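Local atomic coordinates of cephalosporin hydroxylase CMCI (Streptomyces clavuligerus, PDB entry 2BM8), a protein that acts in cephamycin biosynthesis, probably in the 7-alpha-methoxylation of cephalosporins, with a Rossmann-like fold related to methyltransferases. Residues Ile156-His162 and Tyr182-Met188; Pro82-Leu88 and Asp109-Ile115. The protein carries 3 engineered substitutions. Residues are numbered along the deposited sequence.

In the fold
Read from the N terminus, the chain lays down strand 84-88, runs through helix 94-106 and returns as strand 111-116 beside the first; interaction 2 closes this loop. After strand 132-136 it comes back to the other side of strand 84-88 as strand 155-159, and helix 165-175 then leads to strand 182-185, where interaction 1 closes a second loop. The two loops follow one another in series, neither nesting nor crossing. Both contacts belong to one mixed sheet, in which four successive parallel strands run 111-116, 84-88, 155-159, 182-185. They meet at the carboxyl ends, where ND2 of the engineered Asn160 lies 2.5 Å from Glu87 OE1, a probable hydrogen bond.

Interaction 1 of 2, residues Ile156-His162 and Tyr182-Met188. Engineered in segment 156-162: Asn160 (natural residue Asp).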
loop_
_atom_site.group_PDB
_atom_site.type_symbol
_atom_site.label_atom_id
_atom_site.label_comp_id
_atom_site.label_asym_id
_atom_site.label_seq_id
_atom_site.Cartn_x
_atom_site.Cartn_y
_atom_site.Cartn_z
ATOM N N ILE B 156 -24.118 29.141 5.251
ATOM C CA ILE B 156 -23.064 28.353 4.622
ATOM C C ILE B 156 -23.135 28.586 3.111
ATOM O O ILE B 156 -24.153 28.318 2.491
ATOM C CB ILE B 156 -23.241 26.858 4.931
ATOM C CG1 ILE B 156 -23.244 26.616 6.437
ATOM C CG2 ILE B 156 -22.146 26.030 4.233
ATOM C CD1 ILE B 156 -23.594 25.189 6.811
ATOM N N PHE B 157 -22.044 29.087 2.544
ATOM C CA PHE B 157 -21.908 29.311 1.113
ATOM C C PHE B 157 -20.987 28.229 0.555
ATOM O O PHE B 157 -19.849 28.103 0.988
ATOM C CB PHE B 157 -21.317 30.702 0.869
ATOM C CG PHE B 157 -21.284 31.109 -0.576
ATOM C CD1 PHE B 157 -22.157 32.082 -1.058
ATOM C CD2 PHE B 157 -20.389 30.514 -1.465
ATOM C CE1 PHE B 157 -22.136 32.459 -2.392
ATOM C CE2 PHE B 157 -20.368 30.877 -2.806
ATOM C CZ PHE B 157 -21.242 31.851 -3.273
ATOM N N ILE B 158 -21.468 27.459 -0.409
ATOM C CA ILE B 158 -20.718 26.318 -0.940
ATOM C C ILE B 158 -20.471 26.500 -2.432
ATOM O O ILE B 158 -21.406 26.572 -3.221
ATOM C CB ILE B 158 -21.467 24.989 -0.691
ATOM C CG1 ILE B 158 -21.870 24.885 0.779
ATOM C CG2 ILE B 158 -20.586 23.790 -1.083
ATOM C CD1 ILE B 158 -22.683 23.683 1.099
ATOM N N ASP B 159 -19.197 26.600 -2.795
ATOM C CA ASP B 159 -18.786 26.616 -4.189
ATOM C C ASP B 159 -18.602 25.203 -4.764
ATOM O O ASP B 159 -17.736 24.463 -4.323
ATOM C CB ASP B 159 -17.473 27.372 -4.322
ATOM C CG ASP B 159 -16.932 27.318 -5.718
ATOM O OD1 ASP B 159 -15.704 27.063 -5.881
ATOM O OD2 ASP B 159 -17.690 27.501 -6.703
ATOM N N ASN B 160 -19.435 24.847 -5.743
ATOM C CA ASN B 160 -19.249 23.651 -6.583
ATOM C C ASN B 160 -19.017 24.017 -8.059
ATOM O O ASN B 160 -18.948 23.144 -8.901
ATOM C CB ASN B 160 -20.457 22.705 -6.468
ATOM C CG ASN B 160 -20.418 21.843 -5.208
ATOM O OD1 ASN B 160 -19.547 20.972 -5.058
ATOM N ND2 ASN B 160 -21.361 22.079 -4.294
ATOM N N ALA B 161 -18.878 25.301 -8.374
ATOM C CA ALA B 161 -18.723 25.744 -9.766
ATOM C C ALA B 161 -17.268 26.080 -10.121
ATOM O O ALA B 161 -16.766 25.682 -11.168
ATOM C CB ALA B 161 -19.638 26.944 -10.037
ATOM N N HIS B 162 -16.615 26.825 -9.237
ATOM C CA HIS B 162 -15.170 27.069 -9.274
ATOM C C HIS B 162 -14.690 27.953 -10.432
ATOM O O HIS B 162 -13.589 27.746 -10.944
ATOM C CB HIS B 162 -14.368 25.759 -9.323
ATOM C CG HIS B 162 -14.924 24.643 -8.493
ATOM N ND1 HIS B 162 -14.555 24.437 -7.185
ATOM C CD2 HIS B 162 -15.756 23.623 -8.811
ATOM C CE1 HIS B 162 -15.159 23.356 -6.724
ATOM N NE2 HIS B 162 -15.897 22.846 -7.690
ATOM N N TYR B 182 -19.817 30.137 6.925
ATOM C CA TYR B 182 -18.853 29.307 6.235
ATOM C C TYR B 182 -18.770 29.674 4.755
ATOM O O TYR B 182 -19.763 30.022 4.136
ATOM C CB TYR B 182 -19.227 27.837 6.406
ATOM C CG TYR B 182 -18.765 27.252 7.726
ATOM C CD1 TYR B 182 -19.538 27.358 8.872
ATOM C CD2 TYR B 182 -17.544 26.604 7.827
ATOM C CE1 TYR B 182 -19.104 26.823 10.079
ATOM C CE2 TYR B 182 -17.113 26.070 9.028
ATOM C CZ TYR B 182 -17.894 26.180 10.142
ATOM O OH TYR B 182 -17.445 25.658 11.328
ATOM N N PHE B 183 -17.564 29.666 4.212
ATOM C CA PHE B 183 -17.366 29.708 2.777
ATOM C C PHE B 183 -16.561 28.471 2.453
ATOM O O PHE B 183 -15.440 28.342 2.921
ATOM C CB PHE B 183 -16.624 30.972 2.330
ATOM C CG PHE B 183 -16.590 31.157 0.819
ATOM C CD1 PHE B 183 -17.442 32.053 0.194
ATOM C CD2 PHE B 183 -15.705 30.430 0.027
ATOM C CE1 PHE B 183 -17.404 32.229 -1.190
ATOM C CE2 PHE B 183 -15.672 30.610 -1.361
ATOM C CZ PHE B 183 -16.523 31.510 -1.959
ATOM N N ILE B 184 -17.145 27.577 1.653
ATOM C CA ILE B 184 -16.588 26.258 1.403
ATOM C C ILE B 184 -16.331 26.005 -0.080
ATOM O O ILE B 184 -17.213 26.201 -0.920
ATOM C CB ILE B 184 -17.534 25.183 1.963
ATOM C CG1 ILE B 184 -17.480 25.212 3.493
ATOM C CG2 ILE B 184 -17.142 23.802 1.462
ATOM C CD1 ILE B 184 -18.633 24.541 4.164
ATOM N N ILE B 185 -15.124 25.550 -0.398
ATOM C CA ILE B 185 -14.791 25.181 -1.767
ATOM C C ILE B 185 -14.557 23.696 -1.808
ATOM O O ILE B 185 -13.592 23.201 -1.252
ATOM C CB ILE B 185 -13.552 25.954 -2.249
ATOM C CG1 ILE B 185 -13.885 27.435 -2.379
ATOM C CG2 ILE B 185 -13.092 25.425 -3.598
ATOM C CD1 ILE B 185 -12.713 28.347 -2.255
ATOM N N GLU B 186 -15.450 22.973 -2.459
ATOM C CA GLU B 186 -15.322 21.524 -2.532
ATOM C C GLU B 186 -14.369 21.164 -3.668
ATOM O O GLU B 186 -14.284 21.898 -4.641
ATOM C CB GLU B 186 -16.696 20.879 -2.725
ATOM C CG GLU B 186 -17.687 21.155 -1.588
ATOM C CD GLU B 186 -18.903 20.227 -1.590
ATOM O OE1 GLU B 186 -19.012 19.403 -2.514
ATOM O OE2 GLU B 186 -19.764 20.340 -0.678
ATOM N N ASP B 187 -13.596 20.088 -3.488
ATOM C CA ASP B 187 -12.829 19.411 -4.540
ATOM C C ASP B 187 -11.615 20.159 -5.084
ATOM O O ASP B 187 -10.522 19.579 -5.189
ATOM C CB ASP B 187 -13.737 19.029 -5.717
ATOM C CG ASP B 187 -14.804 18.016 -5.326
ATOM O OD1 ASP B 187 -14.414 16.883 -4.940
ATOM O OD2 ASP B 187 -16.033 18.264 -5.360
ATOM N N MET B 188 -11.801 21.431 -5.427
ATOM C CA MET B 188 -10.864 22.111 -6.310
ATOM C C MET B 188 -9.574 22.627 -5.672
ATOM O O MET B 188 -8.556 22.712 -6.365
ATOM C CB MET B 188 -11.560 23.256 -7.060
ATOM C CG MET B 188 -10.807 23.699 -8.329
ATOM S SD MET B 188 -10.437 22.351 -9.538
ATOM C CE MET B 188 -11.795 22.546 -10.721
HETATM O O HOH W 1 -17.143 20.125 -6.763
#
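Strands 156-159 and 182-185 run parallel, their axes 4.7 Å apart and inclined by 15°, with Ile156 opposite Tyr182 and Asp159 opposite Ile185. The backbone ladder zigzags between them: Phe157 N to Tyr182 O (2.9 Å), Ile184 N to Phe157 O (2.8 Å), Asp159 N to Ile184 O (2.8 Å), then a weak, longer bond from Glu186 N to Asp159 O (3.3 Å) where the strands end. Side chains alternate between the two faces. On one, Ile156 CG2 meets Ile184 CD1 at 3.8 Å, and Tyr73 and Met76 of helix 67-80 pack over this aliphatic layer. On the other, the rings of Phe157 and Phe183 lie nearly parallel, at 6°, but slid sideways, centroids 4.9 Å apart, beneath helix 165-175. Beyond the strands, Asp159 OD2 forms an Asx turn to Ala161 N (3.0 Å), extended by His162 N (2.8 Å) to an Asx motif. A water bridges the two loops, bound to the engineered Asn160 through OD1 (3.1 Å), to His162 NE2 (3.1 Å) and to Asp187 OD2 (2.6 Å). Glu186 turns to Lys65 and Tyr73, while Asn160 ND2 bonds Glu87. Strand 155-159, helix 165-175 and strand 182-185 form a beta-alpha-beta crossover of the Rossmann-like sheet; in alpha/beta folds of this kind, active sites are commonly built from loops at the carboxyl ends of the strands.

Interaction 2 of 2, residues Pro82-Leu88 and Asp109-Ile115; sequences PRTIVEL and DCQVIGI
Strands 84-88 and 111-115 are parallel neighbours in a mixed sheet, both extended (phi -90 to -144°, psi 115 to 135°), with axes 4.7 Å apart and 13° between their directions. The register runs unbroken from Thr84 with Gln111 to Leu88 with Ile115, at CA-CA distances of 4.7 to 4.9 Å. Thr84, Val86 and Leu88 share one face with Gln111, Ile113 and Ile115; Ile85, Glu87 and Val112 take the other. Pro82 leads in, its O 3.3 Å from Cys110 SG. Arg83, still outside the strand (phi/psi -77/-19), takes Gln111 N on its O (2.9 Å); its side chain folds back so that NH1 lies 3.2 Å from Asp109 OD2, a salt bridge of charges alone, the oxygen well out of the guanidinium plane. Thr84 brings CA to 3.3 Å from Gln111 O and turns OG1 to Ala152 O. Ile85 (mt) donates from N to Gln111 O (3.1 Å), accepts from Ile113 N on O (2.8 Å) and rests CD1 on Cys110 SG (3.7 Å). Val86 (t) sets CG1 4.1 Å from Ile115 CD1. Glu87 completes the ladder, N to Ile113 O (2.7 Å) and O to Ile115 N (2.8 Å), its carboxylate reaching Lys65 and the engineered Asn160. Leu88 ends the strand with CD2 4.4 Å from Ile115 CG2. Such pairing is characteristic of a beta-alpha-beta crossover in a Rossmann-like sheet: helix 94-106 connects the strands and packs against the face of Ile85 and Glu87, while strand 155-159 flanks 84-88 along its other edge.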
loop_
_atom_site.group_PDB
_atom_site.type_symbol
_atom_site.label_atom_id
_atom_site.label_comp_id
_atom_site.label_asym_id
_atom_site.label_seq_id
_atom_site.Cartn_x
_atom_site.Cartn_y
_atom_site.Cartn_z
ATOM N N PRO B 82 -27.567 26.666 10.579
ATOM C CA PRO B 82 -27.667 27.731 9.584
ATOM C C PRO B 82 -29.104 28.033 9.193
ATOM O O PRO B 82 -29.873 27.108 8.979
ATOM C CB PRO B 82 -26.907 27.162 8.376
ATOM C CG PRO B 82 -26.991 25.691 8.528
ATOM C CD PRO B 82 -26.951 25.455 10.017
ATOM N N ARG B 83 -29.446 29.316 9.127
ATOM C CA ARG B 83 -30.702 29.760 8.527
ATOM C C ARG B 83 -30.684 29.745 6.980
ATOM O O ARG B 83 -31.740 29.746 6.353
ATOM C CB ARG B 83 -31.062 31.165 9.040
ATOM C CG ARG B 83 -31.578 31.201 10.491
ATOM C CD ARG B 83 -33.103 31.173 10.618
ATOM N NE ARG B 83 -33.648 32.513 10.876
ATOM C CZ ARG B 83 -34.631 33.102 10.193
ATOM N NH1 ARG B 83 -35.244 32.496 9.180
ATOM N NH2 ARG B 83 -35.019 34.323 10.538
ATOM N N THR B 84 -29.499 29.728 6.365
ATOM C CA THR B 84 -29.393 29.767 4.908
ATOM C C THR B 84 -28.229 28.915 4.409
ATOM O O THR B 84 -27.108 29.084 4.851
ATOM C CB THR B 84 -29.191 31.222 4.396
ATOM O OG1 THR B 84 -30.160 32.111 4.968
ATOM C CG2 THR B 84 -29.444 31.309 2.888
ATOM N N ILE B 85 -28.498 28.005 3.483
ATOM C CA ILE B 85 -27.440 27.294 2.788
ATOM C C ILE B 85 -27.511 27.590 1.295
ATOM O O ILE B 85 -28.543 27.379 0.677
ATOM C CB ILE B 85 -27.565 25.799 3.048
ATOM C CG1 ILE B 85 -27.272 25.514 4.526
ATOM C CG2 ILE B 85 -26.610 25.017 2.148
ATOM C CD1 ILE B 85 -27.695 24.147 4.957
ATOM N N VAL B 86 -26.405 28.086 0.742
ATOM C CA VAL B 86 -26.275 28.426 -0.669
ATOM C C VAL B 86 -25.353 27.446 -1.407
ATOM O O VAL B 86 -24.225 27.221 -0.983
ATOM C CB VAL B 86 -25.654 29.814 -0.830
ATOM C CG1 VAL B 86 -25.534 30.176 -2.302
ATOM C CG2 VAL B 86 -26.469 30.879 -0.084
ATOM N N GLU B 87 -25.839 26.881 -2.514
ATOM C CA GLU B 87 -25.032 26.050 -3.410
ATOM C C GLU B 87 -24.809 26.794 -4.705
ATOM O O GLU B 87 -25.760 27.052 -5.411
ATOM C CB GLU B 87 -25.765 24.748 -3.753
ATOM C CG GLU B 87 -25.421 23.582 -2.849
ATOM C CD GLU B 87 -24.072 22.969 -3.165
ATOM O OE1 GLU B 87 -23.271 23.620 -3.875
ATOM O OE2 GLU B 87 -23.826 21.828 -2.713
ATOM N N LEU B 88 -23.564 27.138 -5.005
ATOM C CA LEU B 88 -23.151 27.623 -6.330
ATOM C C LEU B 88 -22.744 26.379 -7.119
ATOM O O LEU B 88 -21.796 25.700 -6.734
ATOM C CB LEU B 88 -21.949 28.568 -6.193
ATOM C CG LEU B 88 -21.715 29.772 -7.113
ATOM C CD1 LEU B 88 -20.239 30.083 -7.134
ATOM C CD2 LEU B 88 -22.254 29.616 -8.551
ATOM N N ASP B 109 -34.902 26.244 10.986
ATOM C CA ASP B 109 -35.559 27.061 9.955
ATOM C C ASP B 109 -34.542 27.475 8.886
ATOM O O ASP B 109 -33.935 28.525 8.995
ATOM C CB ASP B 109 -36.183 28.318 10.599
ATOM C CG ASP B 109 -36.918 29.204 9.591
ATOM O OD1 ASP B 109 -36.964 28.831 8.391
ATOM O OD2 ASP B 109 -37.475 30.292 9.913
ATOM N N CYS B 110 -34.370 26.665 7.847
ATOM C CA CYS B 110 -33.316 26.912 6.868
ATOM C C CYS B 110 -33.887 26.991 5.459
ATOM O O CYS B 110 -34.633 26.103 5.026
ATOM C CB CYS B 110 -32.223 25.829 6.952
ATOM S SG CYS B 110 -30.730 26.106 5.954
ATOM N N GLN B 111 -33.518 28.068 4.766
ATOM C CA GLN B 111 -33.772 28.257 3.342
ATOM C C GLN B 111 -32.554 27.810 2.539
ATOM O O GLN B 111 -31.457 28.300 2.770
ATOM C CB GLN B 111 -34.011 29.745 3.066
ATOM C CG GLN B 111 -35.278 30.276 3.671
ATOM C CD GLN B 111 -36.476 29.550 3.131
ATOM O OE1 GLN B 111 -36.454 29.085 2.001
ATOM N NE2 GLN B 111 -37.506 29.424 3.936
ATOM N N VAL B 112 -32.755 26.879 1.608
ATOM C CA VAL B 112 -31.685 26.362 0.762
ATOM C C VAL B 112 -31.802 27.047 -0.579
ATOM O O VAL B 112 -32.896 27.165 -1.102
ATOM C CB VAL B 112 -31.798 24.833 0.574
ATOM C CG1 VAL B 112 -30.659 24.291 -0.264
ATOM C CG2 VAL B 112 -31.815 24.136 1.922
ATOM N N ILE B 113 -30.680 27.510 -1.116
ATOM C CA ILE B 113 -30.642 28.215 -2.393
ATOM C C ILE B 113 -29.612 27.573 -3.339
ATOM O O ILE B 113 -28.468 27.348 -2.960
ATOM C CB ILE B 113 -30.323 29.729 -2.171
ATOM C CG1 ILE B 113 -31.524 30.444 -1.537
ATOM C CG2 ILE B 113 -29.973 30.417 -3.498
ATOM C CD1 ILE B 113 -31.191 31.755 -0.888
ATOM N N GLY B 114 -30.030 27.290 -4.569
ATOM C CA GLY B 114 -29.151 26.752 -5.584
ATOM C C GLY B 114 -29.041 27.709 -6.743
ATOM O O GLY B 114 -30.056 28.102 -7.315
ATOM N N ILE B 115 -27.810 28.070 -7.088
ATOM C CA ILE B 115 -27.500 28.990 -8.173
ATOM C C ILE B 115 -26.752 28.220 -9.250
ATOM O O ILE B 115 -25.763 27.576 -8.936
ATOM C CB ILE B 115 -26.571 30.117 -7.665
ATOM C CG1 ILE B 115 -27.115 30.741 -6.390
ATOM C CG2 ILE B 115 -26.373 31.185 -8.719
ATOM C CD1 ILE B 115 -26.292 31.936 -5.893
#